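Local structure of aeromonas extracellular serine protease (Aeromonas sobria, 3WQB) at residues 487-492 against 549-554. The protein cleaves peptide bonds after paired basic residues, one of them lysine, as a calcium-binding, secreted subtilisin-like serine protease. The protein carries 1 engineered substitution. Sequence-based numbering, arbitrary orientation.
Sequences PDLLIE and LEVTDV. With CA (calcium ion), chain D.
D488 and D553 meet at a calcium ion with different denticity: D488 binds it through OD2 only, at 2.3 Å, whereas both D553 oxygens bind, OD2 at 2.5 Å. D454, N578 and N579 through side-chain oxygens and A555 through its carbonyl complete the shell. The two aspartate side chains run side by side, their carboxylate planes turned 47° apart; chi1 175° sets D553 CG anti to its backbone N. Beyond the two segments, H483 is the main polar partner of the D553 carboxylate. Sharing the cation probably offsets the repulsion between these carboxylates. R559, in the second shell, forms a salt bridge with D488 OD1. Next to the site, V554 N donates to D488 O at 2.9 Å, tilted 20° from the carbonyl plane. Antiparallel pairing continues from there: L490 with T552 and E492 with E550 each exchange two backbone bonds. On the face shared by L489, I491 and V551, methyl groups touch, L489 CD2 lying 4.0 Å from V551 CG1 and I491 CG2 3.8 Å from L549 CD1. Across the opposite face, one water donates to L490 O and bonds T552 OG1 at 2.7 Å. A second donates to both E492 OE2 and E550 OE1, bridging like charges 4.4 Å apart, and R500 forms salt bridges with both glutamates. A calcium site at one end of paired strands 489-494 and 545-553 thus belongs to the beta-rich P-domain of this furin-subfamily protease.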
# COMPACT_ATOMS: atom_id res chain seq x y z
N PRO A 487 -4.99 -20.53 -2.59
CA PRO A 487 -3.54 -20.33 -2.47
C PRO A 487 -2.69 -21.36 -3.23
O PRO A 487 -1.49 -21.18 -3.31
CB PRO A 487 -3.29 -20.41 -0.95
CG PRO A 487 -4.60 -20.01 -0.36
CD PRO A 487 -5.61 -20.66 -1.26
N ASP A 488 -3.31 -22.38 -3.83
CA ASP A 488 -2.58 -23.27 -4.73
C ASP A 488 -2.16 -22.60 -6.02
O ASP A 488 -1.33 -23.13 -6.75
CB ASP A 488 -3.42 -24.51 -5.07
CG ASP A 488 -3.51 -25.50 -3.92
OD1 ASP A 488 -2.88 -25.26 -2.87
OD2 ASP A 488 -4.23 -26.51 -4.08
N LEU A 489 -2.75 -21.44 -6.33
CA LEU A 489 -2.59 -20.85 -7.65
C LEU A 489 -1.42 -19.88 -7.79
O LEU A 489 -1.22 -18.97 -6.97
CB LEU A 489 -3.89 -20.18 -8.11
CG LEU A 489 -5.12 -21.10 -8.17
CD1 LEU A 489 -6.31 -20.28 -8.58
CD2 LEU A 489 -4.92 -22.29 -9.12
N LEU A 490 -0.64 -20.13 -8.83
CA LEU A 490 0.41 -19.25 -9.31
C LEU A 490 -0.12 -18.55 -10.56
O LEU A 490 -0.50 -19.22 -11.54
CB LEU A 490 1.66 -20.08 -9.64
CG LEU A 490 2.77 -19.42 -10.46
CD1 LEU A 490 3.49 -18.38 -9.63
CD2 LEU A 490 3.75 -20.46 -10.96
N ILE A 491 -0.17 -17.22 -10.53
CA ILE A 491 -0.68 -16.43 -11.66
C ILE A 491 0.44 -15.56 -12.20
O ILE A 491 1.04 -14.77 -11.46
CB ILE A 491 -1.90 -15.58 -11.23
CG1 ILE A 491 -2.98 -16.47 -10.62
CG2 ILE A 491 -2.43 -14.74 -12.41
CD1 ILE A 491 -4.24 -15.71 -10.16
N GLU A 492 0.73 -15.72 -13.49
CA GLU A 492 1.86 -15.06 -14.14
C GLU A 492 1.42 -14.44 -15.47
O GLU A 492 0.52 -14.94 -16.13
CB GLU A 492 2.96 -16.10 -14.37
CG GLU A 492 4.36 -15.57 -14.65
CD GLU A 492 5.46 -16.62 -14.42
OE1 GLU A 492 6.64 -16.30 -14.70
OE2 GLU A 492 5.18 -17.75 -13.95
N LEU A 549 -1.66 -14.76 -20.06
CA LEU A 549 -1.88 -15.07 -18.66
C LEU A 549 -1.69 -16.56 -18.43
O LEU A 549 -2.18 -17.38 -19.22
CB LEU A 549 -3.29 -14.68 -18.23
CG LEU A 549 -3.58 -14.77 -16.73
CD1 LEU A 549 -2.92 -13.60 -15.99
CD2 LEU A 549 -5.07 -14.79 -16.49
N GLU A 550 -0.99 -16.91 -17.36
CA GLU A 550 -0.74 -18.30 -17.03
C GLU A 550 -1.20 -18.55 -15.60
O GLU A 550 -0.86 -17.77 -14.71
CB GLU A 550 0.76 -18.62 -17.15
CG GLU A 550 1.27 -18.63 -18.57
CD GLU A 550 2.71 -19.08 -18.70
OE1 GLU A 550 3.40 -19.28 -17.67
OE2 GLU A 550 3.16 -19.25 -19.85
N VAL A 551 -1.98 -19.61 -15.38
CA VAL A 551 -2.45 -19.97 -14.05
C VAL A 551 -2.16 -21.46 -13.83
O VAL A 551 -2.53 -22.27 -14.67
CB VAL A 551 -3.97 -19.72 -13.89
CG1 VAL A 551 -4.46 -20.15 -12.51
CG2 VAL A 551 -4.30 -18.25 -14.15
N THR A 552 -1.49 -21.79 -12.73
CA THR A 552 -1.16 -23.19 -12.41
C THR A 552 -1.51 -23.49 -10.97
O THR A 552 -1.25 -22.68 -10.08
CB THR A 552 0.35 -23.47 -12.59
OG1 THR A 552 0.81 -22.94 -13.85
CG2 THR A 552 0.62 -24.96 -12.58
N ASP A 553 -2.10 -24.66 -10.74
CA ASP A 553 -2.26 -25.20 -9.39
C ASP A 553 -0.98 -25.98 -9.07
O ASP A 553 -0.65 -26.95 -9.75
CB ASP A 553 -3.52 -26.09 -9.36
CG ASP A 553 -3.73 -26.82 -8.02
OD1 ASP A 553 -2.76 -27.12 -7.29
OD2 ASP A 553 -4.90 -27.11 -7.70
N VAL A 554 -0.25 -25.51 -8.06
CA VAL A 554 1.10 -26.01 -7.80
C VAL A 554 1.23 -26.77 -6.48
O VAL A 554 2.33 -26.86 -5.92
CB VAL A 554 2.17 -24.87 -7.85
CG1 VAL A 554 2.21 -24.21 -9.24
CG2 VAL A 554 1.94 -23.83 -6.75
CA CA D . -4.28 -28.28 -5.60
O HOH W 1 1.06 -20.22 -13.82
O HOH W 2 3.41 -19.59 -14.98